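Local coordinates for protein putative SnoaL-like polyketide cyclase (Shewanella putrefaciens, PDB 3GZB) that is of uncharacterised function but, as a SnoaL-like member of the NTF2 clan, may act as a polyketide cyclase or a related lyase, at residues A[19-23]-A[87-92]; A[33-38]-A[74-80]; A[45-51]-A[61-67]. One frame throughout, in Å; residues are numbered along the deposited sequence. Where two conformers were deposited one is given.

Contact 1 of 3, residues A[19-23]-A[87-92]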
loop_
_atom_site.group_PDB
_atom_site.type_symbol
_atom_site.label_atom_id
_atom_site.label_comp_id
_atom_site.label_asym_id
_atom_site.label_seq_id
_atom_site.Cartn_x
_atom_site.Cartn_y
_atom_site.Cartn_z
HETATM N N MSE A 19 -14.320 -4.471 -13.908
HETATM C CA MSE A 19 -13.310 -4.789 -12.911
HETATM C C MSE A 19 -12.375 -5.863 -13.429
HETATM O O MSE A 19 -12.820 -6.931 -13.838
HETATM C CB MSE A 19 -13.946 -5.286 -11.629
HETATM C CG MSE A 19 -12.893 -5.478 -10.559
HETATM SE SE MSE A 19 -13.604 -6.022 -8.806
HETATM C CE MSE A 19 -14.485 -4.385 -8.395
ATOM N N PRO A 20 -11.065 -5.619 -13.434
ATOM C CA PRO A 20 -10.139 -6.615 -13.920
ATOM C C PRO A 20 -10.286 -7.945 -13.168
ATOM O O PRO A 20 -10.617 -7.962 -11.973
ATOM C CB PRO A 20 -8.796 -5.981 -13.580
ATOM C CG PRO A 20 -9.045 -4.521 -13.691
ATOM C CD PRO A 20 -10.370 -4.364 -13.067
ATOM N N GLN A 21 -10.047 -9.054 -13.835
ATOM C CA GLN A 21 -10.182 -10.349 -13.187
ATOM C C GLN A 21 -9.297 -10.499 -11.923
ATOM O O GLN A 21 -9.642 -11.224 -10.999
ATOM C CB GLN A 21 -9.908 -11.476 -14.159
ATOM C CG GLN A 21 -10.928 -11.587 -15.314
ATOM C CD GLN A 21 -12.351 -12.003 -14.890
ATOM O OE1 GLN A 21 -12.586 -12.637 -13.803
ATOM N NE2 GLN A 21 -13.284 -11.684 -15.758
ATOM N N GLU A 22 -8.124 -9.877 -11.947
ATOM C CA GLU A 22 -7.211 -9.963 -10.802
ATOM C C GLU A 22 -7.837 -9.313 -9.566
ATOM O O GLU A 22 -7.817 -9.829 -8.470
ATOM C CB GLU A 22 -5.871 -9.277 -11.159
ATOM C CG GLU A 22 -5.187 -9.914 -12.340
ATOM C CD GLU A 22 -5.529 -9.354 -13.697
ATOM O OE1 GLU A 22 -6.579 -8.695 -13.920
ATOM O OE2 GLU A 22 -4.691 -9.602 -14.612
ATOM N N GLN A 23 -8.463 -8.153 -9.772
ATOM C CA GLN A 23 -9.233 -7.532 -8.688
ATOM C C GLN A 23 -10.424 -8.391 -8.237
ATOM O O GLN A 23 -10.663 -8.497 -7.043
ATOM C CB GLN A 23 -9.668 -6.129 -9.068
ATOM C CG GLN A 23 -8.522 -5.122 -9.266
ATOM C CD GLN A 23 -9.049 -3.734 -9.600
ATOM O OE1 GLN A 23 -10.158 -3.370 -9.226
ATOM N NE2 GLN A 23 -8.239 -2.947 -10.322
HETATM N N MSE A 87 -8.779 0.725 -4.894
HETATM C CA MSE A 87 -8.145 -0.536 -5.300
HETATM C C MSE A 87 -7.658 -0.368 -6.738
HETATM O O MSE A 87 -8.360 0.212 -7.609
HETATM C CB MSE A 87 -9.135 -1.716 -5.203
HETATM C CG MSE A 87 -8.583 -3.051 -5.760
HETATM SE SE MSE A 87 -9.653 -4.604 -5.346
HETATM C CE MSE A 87 -11.341 -4.046 -6.105
ATOM N N TYR A 88 -6.456 -0.846 -6.987
ATOM C CA TYR A 88 -5.910 -0.882 -8.328
ATOM C C TYR A 88 -5.022 -2.085 -8.502
ATOM O O TYR A 88 -4.751 -2.836 -7.530
ATOM C CB TYR A 88 -5.116 0.419 -8.644
ATOM C CG TYR A 88 -4.103 0.897 -7.608
ATOM C CD1 TYR A 88 -4.502 1.538 -6.436
ATOM C CD2 TYR A 88 -2.734 0.695 -7.807
ATOM C CE1 TYR A 88 -3.536 2.060 -5.541
ATOM C CE2 TYR A 88 -1.782 1.175 -6.882
ATOM C CZ TYR A 88 -2.190 1.848 -5.799
ATOM O OH TYR A 88 -1.331 2.382 -4.830
ATOM N N ASN A 89 -4.592 -2.325 -9.746
ATOM C CA ASN A 89 -3.736 -3.473 -9.993
ATOM C C ASN A 89 -2.740 -3.200 -11.100
ATOM O O ASN A 89 -3.005 -2.401 -12.013
ATOM C CB ASN A 89 -4.518 -4.778 -10.298
ATOM C CG ASN A 89 -5.170 -4.808 -11.674
ATOM O OD1 ASN A 89 -6.082 -4.036 -11.910
ATOM N ND2 ASN A 89 -4.631 -5.615 -12.602
ATOM N N ALA A 90 -1.611 -3.873 -10.976
ATOM C CA ALA A 90 -0.589 -3.948 -12.025
ATOM C C ALA A 90 -0.413 -5.409 -12.336
ATOM O O ALA A 90 0.223 -6.164 -11.580
ATOM C CB ALA A 90 0.782 -3.329 -11.505
ATOM N N GLY A 91 -1.025 -5.885 -13.402
ATOM C CA GLY A 91 -1.081 -7.322 -13.561
ATOM C C GLY A 91 -1.700 -8.025 -12.374
ATOM O O GLY A 91 -2.727 -7.621 -11.845
ATOM N N SER A 92 -1.009 -9.087 -11.951
ATOM C CA SER A 92 -1.439 -9.924 -10.860
ATOM C C SER A 92 -1.139 -9.343 -9.475
ATOM O O SER A 92 -1.393 -10.015 -8.481
ATOM C CB SER A 92 -0.815 -11.329 -10.974
ATOM O OG SER A 92 -1.393 -12.039 -12.062
HETATM O O HOH W 1 -2.375 -10.988 -14.480
HETATM O O HOH W 2 -5.445 -5.866 -15.369
#

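Contact 2 of 3, residues A[33-38]-A[74-80]. With EDO (1,2-ethanediol), chain M.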
loop_
_atom_site.group_PDB
_atom_site.type_symbol
_atom_site.label_atom_id
_atom_site.label_comp_id
_atom_site.label_asym_id
_atom_site.label_seq_id
_atom_site.Cartn_x
_atom_site.Cartn_y
_atom_site.Cartn_z
ATOM N N LEU A 33 -11.383 -14.000 3.997
ATOM C CA LEU A 33 -10.544 -13.646 5.140
ATOM C C LEU A 33 -11.336 -12.933 6.234
ATOM O O LEU A 33 -11.268 -13.299 7.409
ATOM C CB LEU A 33 -9.392 -12.742 4.651
ATOM C CG LEU A 33 -8.414 -12.231 5.698
ATOM C CD1 LEU A 33 -7.519 -13.385 6.231
ATOM C CD2 LEU A 33 -7.549 -11.114 5.102
ATOM N N THR A 34 -12.077 -11.894 5.819
ATOM C CA THR A 34 -12.751 -11.053 6.784
ATOM C C THR A 34 -13.968 -11.710 7.416
ATOM O O THR A 34 -14.397 -11.266 8.478
ATOM C CB THR A 34 -13.091 -9.663 6.209
ATOM O OG1 THR A 34 -14.066 -9.838 5.154
ATOM C CG2 THR A 34 -11.830 -8.878 5.698
ATOM N N GLU A 35 -14.514 -12.758 6.787
ATOM C CA GLU A 35 -15.575 -13.622 7.316
ATOM C C GLU A 35 -15.033 -14.822 8.111
ATOM O O GLU A 35 -15.814 -15.642 8.607
ATOM C CB GLU A 35 -16.401 -14.176 6.125
ATOM C CG GLU A 35 -17.152 -13.116 5.312
ATOM C CD GLU A 35 -17.623 -13.659 3.960
ATOM O OE1 GLU A 35 -17.488 -14.904 3.711
ATOM O OE2 GLU A 35 -18.101 -12.832 3.156
ATOM N N HIS A 36 -13.700 -14.956 8.215
ATOM C CA HIS A 36 -13.086 -16.118 8.885
ATOM C C HIS A 36 -13.518 -17.421 8.218
ATOM O O HIS A 36 -13.688 -18.460 8.904
ATOM C CB HIS A 36 -13.399 -16.099 10.406
ATOM C CG HIS A 36 -13.059 -14.818 11.078
ATOM N ND1 HIS A 36 -14.020 -13.897 11.429
ATOM C CD2 HIS A 36 -11.873 -14.289 11.462
ATOM C CE1 HIS A 36 -13.439 -12.878 12.044
ATOM N NE2 HIS A 36 -12.122 -13.077 12.043
ATOM N N ASP A 37 -13.668 -17.400 6.888
ATOM C CA ASP A 37 -14.023 -18.597 6.122
ATOM C C ASP A 37 -12.749 -19.336 5.746
ATOM O O ASP A 37 -12.260 -19.235 4.609
ATOM C CB ASP A 37 -14.884 -18.238 4.922
ATOM C CG ASP A 37 -15.266 -19.439 4.051
ATOM O OD1 ASP A 37 -14.960 -20.597 4.412
ATOM O OD2 ASP A 37 -15.845 -19.151 2.979
ATOM N N TYR A 38 -12.186 -20.058 6.713
ATOM C CA TYR A 38 -10.891 -20.720 6.524
ATOM C C TYR A 38 -10.955 -21.865 5.531
ATOM O O TYR A 38 -9.954 -22.127 4.876
ATOM C CB TYR A 38 -10.304 -21.210 7.840
ATOM C CG TYR A 38 -10.173 -20.112 8.847
ATOM C CD1 TYR A 38 -9.372 -19.082 8.630
ATOM C CD2 TYR A 38 -10.944 -20.123 10.001
ATOM C CE1 TYR A 38 -9.254 -18.021 9.575
ATOM C CE2 TYR A 38 -10.853 -19.134 10.918
ATOM C CZ TYR A 38 -10.023 -18.086 10.717
ATOM O OH TYR A 38 -9.956 -17.071 11.660
ATOM N N HIS A 74 -7.680 -14.696 15.668
ATOM C CA HIS A 74 -9.075 -14.257 15.607
ATOM C C HIS A 74 -10.051 -14.988 16.501
ATOM O O HIS A 74 -11.266 -14.847 16.322
ATOM C CB HIS A 74 -9.522 -14.238 14.151
ATOM C CG HIS A 74 -8.963 -13.075 13.407
ATOM N ND1 HIS A 74 -9.743 -12.058 12.890
ATOM C CD2 HIS A 74 -7.683 -12.757 13.092
ATOM C CE1 HIS A 74 -8.971 -11.153 12.326
ATOM N NE2 HIS A 74 -7.713 -11.552 12.416
ATOM N N GLN A 75 -9.547 -15.772 17.448
ATOM C CA GLN A 75 -10.429 -16.393 18.429
ATOM C C GLN A 75 -11.332 -15.355 19.032
ATOM O O GLN A 75 -10.849 -14.386 19.608
ATOM C CB GLN A 75 -9.627 -17.124 19.512
ATOM C CG GLN A 75 -10.546 -17.714 20.573
ATOM C CD GLN A 75 -9.943 -18.502 21.708
ATOM O OE1 GLN A 75 -10.695 -18.882 22.621
ATOM N NE2 GLN A 75 -8.640 -18.696 21.725
ATOM N N GLY A 76 -12.627 -15.573 18.861
ATOM C CA GLY A 76 -13.642 -14.674 19.450
ATOM C C GLY A 76 -13.966 -13.419 18.639
ATOM O O GLY A 76 -14.845 -12.654 19.031
ATOM N N VAL A 77 -13.247 -13.199 17.555
ATOM C CA VAL A 77 -13.440 -12.006 16.742
ATOM C C VAL A 77 -14.599 -12.256 15.799
ATOM O O VAL A 77 -14.639 -13.263 15.084
ATOM C CB VAL A 77 -12.141 -11.645 15.991
ATOM C CG1 VAL A 77 -12.347 -10.362 15.122
ATOM C CG2 VAL A 77 -10.998 -11.433 17.036
ATOM N N LEU A 78 -15.529 -11.302 15.741
ATOM C CA LEU A 78 -16.662 -11.370 14.835
ATOM C C LEU A 78 -16.241 -10.981 13.421
ATOM O O LEU A 78 -15.145 -10.407 13.243
ATOM C CB LEU A 78 -17.791 -10.456 15.346
ATOM C CG LEU A 78 -18.363 -10.809 16.726
ATOM C CD1 LEU A 78 -19.424 -9.719 17.132
ATOM C CD2 LEU A 78 -18.927 -12.218 16.733
ATOM N N GLU A 79 -17.085 -11.213 12.427
ATOM C CA GLU A 79 -16.743 -10.750 11.077
ATOM C C GLU A 79 -16.345 -9.277 11.144
ATOM O O GLU A 79 -16.984 -8.482 11.852
ATOM C CB GLU A 79 -17.916 -10.904 10.102
ATOM C CG GLU A 79 -17.678 -10.305 8.743
ATOM C CD GLU A 79 -18.732 -10.624 7.692
ATOM O OE1 GLU A 79 -19.708 -11.338 8.023
ATOM O OE2 GLU A 79 -18.564 -10.132 6.537
ATOM N N TYR A 80 -15.298 -8.921 10.404
ATOM C CA TYR A 80 -14.830 -7.552 10.303
ATOM C C TYR A 80 -14.900 -7.102 8.851
ATOM O O TYR A 80 -15.138 -7.905 7.970
ATOM C CB TYR A 80 -13.446 -7.374 10.906
ATOM C CG TYR A 80 -12.320 -8.154 10.281
ATOM C CD1 TYR A 80 -12.175 -9.526 10.491
ATOM C CD2 TYR A 80 -11.347 -7.497 9.538
ATOM C CE1 TYR A 80 -11.112 -10.244 9.944
ATOM C CE2 TYR A 80 -10.263 -8.202 8.994
ATOM C CZ TYR A 80 -10.142 -9.575 9.244
ATOM O OH TYR A 80 -9.076 -10.300 8.752
HETATM C C1 EDO M . -17.524 -4.686 11.739
HETATM O O1 EDO M . -17.020 -5.709 12.643
HETATM C C2 EDO M . -18.921 -5.015 11.286
HETATM O O2 EDO M . -19.666 -4.742 12.485
HETATM O O HOH W 3 -9.231 -13.218 9.254
HETATM O O HOH W 4 -19.545 -10.718 4.161
#

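Contact 3 of 3, residues A[45-51]-A[61-67]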
loop_
_atom_site.group_PDB
_atom_site.type_symbol
_atom_site.label_atom_id
_atom_site.label_comp_id
_atom_site.label_asym_id
_atom_site.label_seq_id
_atom_site.Cartn_x
_atom_site.Cartn_y
_atom_site.Cartn_z
ATOM N N TYR A 45 -4.023 -20.887 -0.758
ATOM C CA TYR A 45 -2.634 -21.004 -0.331
ATOM C C TYR A 45 -2.032 -22.344 -0.740
ATOM O O TYR A 45 -2.740 -23.369 -0.869
ATOM C CB TYR A 45 -2.501 -20.912 1.208
ATOM C CG TYR A 45 -2.972 -19.636 1.847
ATOM C CD1 TYR A 45 -2.768 -18.406 1.255
ATOM C CD2 TYR A 45 -3.627 -19.671 3.075
ATOM C CE1 TYR A 45 -3.172 -17.233 1.878
ATOM C CE2 TYR A 45 -4.054 -18.521 3.704
ATOM C CZ TYR A 45 -3.845 -17.286 3.090
ATOM O OH TYR A 45 -4.264 -16.152 3.769
ATOM N N ASN A 46 -0.730 -22.351 -0.938
ATOM C CA ASN A 46 0.059 -23.592 -0.928
ATOM C C ASN A 46 1.262 -23.490 -0.016
ATOM O O ASN A 46 1.347 -22.536 0.774
ATOM C CB ASN A 46 0.419 -24.032 -2.351
ATOM C CG ASN A 46 1.522 -23.239 -2.958
ATOM O OD1 ASN A 46 2.022 -22.246 -2.409
ATOM N ND2 ASN A 46 1.955 -23.693 -4.140
ATOM N N ARG A 47 2.166 -24.463 -0.039
ATOM C CA ARG A 47 3.273 -24.479 0.902
ATOM C C ARG A 47 4.244 -23.282 0.732
ATOM O O ARG A 47 5.033 -23.019 1.635
ATOM C CB ARG A 47 4.059 -25.803 0.773
ATOM C CG ARG A 47 4.823 -25.958 -0.510
ATOM C CD ARG A 47 5.431 -27.360 -0.559
ATOM N NE ARG A 47 6.366 -27.604 -1.646
ATOM C CZ ARG A 47 7.087 -28.726 -1.733
ATOM N NH1 ARG A 47 6.952 -29.672 -0.803
ATOM N NH2 ARG A 47 7.942 -28.915 -2.737
ATOM N N ASP A 48 4.157 -22.576 -0.392
ATOM C CA ASP A 48 5.044 -21.457 -0.677
ATOM C C ASP A 48 4.373 -20.111 -0.423
ATOM O O ASP A 48 5.049 -19.092 -0.504
ATOM C CB ASP A 48 5.504 -21.476 -2.151
ATOM C CG ASP A 48 6.335 -22.742 -2.495
ATOM O OD1 ASP A 48 7.175 -23.139 -1.673
ATOM O OD2 ASP A 48 6.069 -23.295 -3.573
ATOM N N SER A 49 3.076 -20.080 -0.121
ATOM C CA SER A 49 2.403 -18.781 0.062
ATOM C C SER A 49 2.985 -18.047 1.276
ATOM O O SER A 49 3.317 -18.683 2.265
ATOM C CB SER A 49 0.880 -18.963 0.259
ATOM O OG SER A 49 0.250 -19.545 -0.866
ATOM N N ILE A 50 3.041 -16.728 1.173
ATOM C CA ILE A 50 3.582 -15.877 2.210
ATOM C C ILE A 50 2.493 -14.924 2.694
ATOM O O ILE A 50 1.763 -14.325 1.877
ATOM C CB ILE A 50 4.718 -15.061 1.669
ATOM C CG1 ILE A 50 5.905 -15.963 1.333
ATOM C CG2 ILE A 50 5.181 -13.990 2.692
ATOM C CD1 ILE A 50 6.912 -15.276 0.468
ATOM N N PHE A 51 2.346 -14.789 4.022
ATOM C CA PHE A 51 1.551 -13.741 4.657
ATOM C C PHE A 51 2.565 -12.878 5.430
ATOM O O PHE A 51 3.203 -13.391 6.375
ATOM C CB PHE A 51 0.493 -14.356 5.592
ATOM C CG PHE A 51 -0.568 -13.379 6.045
ATOM C CD1 PHE A 51 -0.257 -12.369 6.938
ATOM C CD2 PHE A 51 -1.862 -13.464 5.568
ATOM C CE1 PHE A 51 -1.225 -11.451 7.337
ATOM C CE2 PHE A 51 -2.823 -12.543 5.981
ATOM C CZ PHE A 51 -2.476 -11.555 6.846
ATOM N N THR A 61 5.351 -18.331 6.293
ATOM C CA THR A 61 5.461 -19.028 5.022
ATOM C C THR A 61 4.808 -20.388 5.110
ATOM O O THR A 61 5.211 -21.230 5.908
ATOM C CB THR A 61 6.892 -19.181 4.520
ATOM O OG1 THR A 61 7.507 -17.898 4.347
ATOM C CG2 THR A 61 6.913 -19.903 3.173
ATOM N N GLY A 62 3.880 -20.634 4.194
ATOM C CA GLY A 62 3.175 -21.904 4.099
ATOM C C GLY A 62 1.723 -21.786 4.535
ATOM O O GLY A 62 1.419 -21.373 5.639
ATOM N N GLY A 63 0.802 -22.228 3.685
ATOM C CA GLY A 63 -0.620 -22.099 3.983
ATOM C C GLY A 63 -1.050 -22.675 5.307
ATOM O O GLY A 63 -1.890 -22.091 5.987
ATOM N N ARG A 64 -0.511 -23.833 5.719
ATOM C CA ARG A 64 -0.912 -24.392 7.005
ATOM C C ARG A 64 -0.487 -23.496 8.184
ATOM O O ARG A 64 -1.205 -23.342 9.158
ATOM C CB ARG A 64 -0.437 -25.830 7.186
ATOM C CG ARG A 64 -0.937 -26.710 6.086
ATOM C CD ARG A 64 -0.580 -28.166 6.347
ATOM N NE ARG A 64 -0.984 -28.964 5.186
ATOM C CZ ARG A 64 -2.232 -29.377 4.987
ATOM N NH1 ARG A 64 -3.196 -29.093 5.859
ATOM N NH2 ARG A 64 -2.489 -30.069 3.881
ATOM N N PHE A 65 0.693 -22.921 8.110
ATOM C CA PHE A 65 1.160 -22.032 9.171
ATOM C C PHE A 65 0.364 -20.713 9.166
ATOM O O PHE A 65 0.089 -20.161 10.244
ATOM C CB PHE A 65 2.636 -21.723 8.919
ATOM C CG PHE A 65 3.603 -22.871 9.134
ATOM C CD1 PHE A 65 3.231 -24.142 9.497
ATOM C CD2 PHE A 65 4.945 -22.665 8.903
ATOM C CE1 PHE A 65 4.162 -25.176 9.681
ATOM C CE2 PHE A 65 5.875 -23.690 9.066
ATOM C CZ PHE A 65 5.484 -24.943 9.450
ATOM N N ILE A 66 0.016 -20.226 7.988
ATOM C CA ILE A 66 -0.759 -18.990 7.878
ATOM C C ILE A 66 -2.152 -19.211 8.502
ATOM O O ILE A 66 -2.594 -18.422 9.328
ATOM C CB ILE A 66 -0.873 -18.499 6.426
ATOM C CG1 ILE A 66 0.488 -18.200 5.851
ATOM C CG2 ILE A 66 -1.860 -17.317 6.325
ATOM C CD1 ILE A 66 0.485 -18.033 4.308
ATOM N N ILE A 67 -2.816 -20.305 8.115
ATOM C CA ILE A 67 -4.174 -20.567 8.618
ATOM C C ILE A 67 -4.172 -20.718 10.133
ATOM O O ILE A 67 -5.051 -20.221 10.840
ATOM C CB ILE A 67 -4.836 -21.770 7.918
ATOM C CG1 ILE A 67 -5.089 -21.458 6.429
ATOM C CG2 ILE A 67 -6.159 -22.220 8.634
ATOM C CD1 ILE A 67 -6.280 -20.538 6.137
#

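Contact 1 of 3, residues A[19-23]-A[87-92]
The first turn of helix 21-34 lies against the end of strand 86-90 at the surface of the NTF2-type alpha+beta fold, and Gln-23 and Asn-89 make the one direct hydrogen bond between the two segments. Gln-23 NE2 donates to Asn-89 OD1 over 2.9 Å, with an N-H...O angle of 153°. The two amide planes stand 75° apart, and the donor is tilted from the carbonyl plane of Asn-89. The far side of the Asn-89 amide is held as well: ND2 reaches Gly-91 O at 2.9 Å in the carbonyl plane, on a lone pair. That bond spans the turn after the strand and is consistent with OD1 being the end turned to Gln-23. Pro-20, at the N-cap of the helix, brings its CG to 3.5 Å from Asn-89 OD1.

Glu-22 bends at chi2 (90°), which brings its carboxylate alongside Gly-91 and Asn-89; Glu-22 CG comes to 3.4 Å from Gly-91 O. Its oxygens reach the strand side through water: one molecule donates to OE2 and is bonded to Ser-92 OG, while a second accepts from Asn-89 ND2 and makes a weak bond to OE1.

At the lower-polarity end, selenomethionine Met-87 runs antiparallel past Gln-23. Met-87 CE lies 3.4 Å from Gln-23 OE1 and 3.9 Å from CE of selenomethionine Met-19, whose side chain crosses it at about a right angle. Val-27 touches both selenomethionines. This grades from a hydrated carboxylate through a single amide-amide hydrogen bond to selenomethionine methyl contacts, implying one direct bond and water bridges at one end, mainly apolar contact at the other.

Contact 2 of 3, residues A[33-38]-A[74-80]
His-36 and His-74 meet rim to rim, neither ring over the face of the other: their planes are 57° apart and their centroids 4.8 Å. The link is a hydrogen bond between His-36 NE2 and His-74 ND1, 2.7 Å long, in which either nitrogen could be the donor. His-74 ND1 lies in the plane of the His-36 ring, at its edge. The edge of that ring also receives Leu-78 O, 3.2 Å from His-36 CE1. The positive phi of His-36 (58°), in a Schellman motif whose last-turn bonds include His-36 N to Leu-33 O, turns the chain out of helix 21-34 and helps direct the ring to the loop.

Tyr-80 completes the aromatic cluster, its ring oblique to that of His-36. One face is covered: Thr-34 CA sits 4.0 Å from the centroid of the Tyr-80 ring in a CH-pi contact, while the methyl Thr-34 CG2 approaches Tyr-80 CE2 at 3.7 Å. With chi1 at 62°, the Tyr-80 ring swings between its own backbone N and carbonyl carbon and lies against Thr-34 at the helix end; Tyr-80 N donates to Thr-34 O at 3.2 Å. A water joins Leu-33 O to Tyr-80 OH and lies over the centre of the His-74 ring.

Nearer the surface, Glu-35 and Glu-79 extend side by side in the same direction. A second water donates to OE2 of both, which probably eases the proximity of two like charges.

Phe-102 of strand 93-103 stacks on Tyr-80, and a methylpentanediol, probably from the crystallisation liquor, makes hydrogen bonds with Tyr-80 OH and His-74 NE2 and may mark a pocket. The arrangement is a Schellman-terminated helix end packed on the loop leading into strand 81-84 of this cone-shaped NTF2-like fold.

Contact 3 of 3, residues A[45-51]-A[61-67]
Ile-66, on the first turns of helix 63-73, points its CB toward the segment 45-51 and fills the angle between Tyr-45 and Phe-51. Ile-66 CB lies 4.2 Å from Tyr-45 CE2. From there the chain forks. Ile-66 CG2, anti to the backbone N, goes to the tyrosine, 3.6 Å from Tyr-45 CE2, and also touches Phe-51 CB. CG1 takes the other branch (chi1 -61°), passing Phe-51 CB, and chi2 near 165° extends it to CD1. The terminal CD1 of Ile-66 ends over one face of the Tyr-45 ring, 3.6 Å from Ser-49 O and close to Phe-51 N. One isoleucine therefore touches two aromatic side chains and the incoming strand. Ile-67 CD1 adds a contact at the edge of the Tyr-45 ring, and the hydroxyl of that tyrosine is hydrogen-bonded to Tyr-29.

Backbone bonds set the helix start against the turn. Gly-62 N donates to Ser-49 O at 2.8 Å, nearly straight (176°). Gly-63 N reaches Asn-46 O at 3.0 Å from above the carbonyl plane, and Ser-49 N reaches the same oxygen from the opposite face, so Asn-46 O is gripped by two donors. Both glycines sit in tight quarters: Gly-62 CA is 3.3 Å from Arg-47 O, and Gly-63 CA 3.6 Å from Tyr-45 CB.

Asn-46 to Ser-49 is a type I turn, reinforced by an Asx turn in which Asn-46 OD1 accepts from Asp-48 N. Ser-49 OG accepts from Asn-46 N and is also bonded to Val-135 O. Beyond the turn, Ile-50 and Thr-61 form an antiparallel non-hydrogen-bonded pair, their side chains side by side. The whole is a beta hairpin, strands 50-53 and 58-61, running into a helix with Gly-62 at its N-cap position that folds back on the hairpin's base.

Overall arrangement
Along the chain the three contacts are enclosed one within another: 45-51 with 61-67 is innermost, 33-38 with 74-80 surrounds it, and 19-23 with 87-92 closes the outermost span. Contacts 1 and 2 take opposite ends of helix 21-34; their centres are 25 Å apart, on opposite sides of the chain's centre. Contact 3 is about 18 Å, centre to centre, from contact 2 and touches it where Ile-67 meets Tyr-38. It lies 22 Å from contact 1, centre to centre, and both reach the same curved mixed sheet. Helix 63-73 runs from contact 3 to the loop of contact 2. Together they tie the N-terminal helices and the hairpin to the sheet of this SnoaL-like fold.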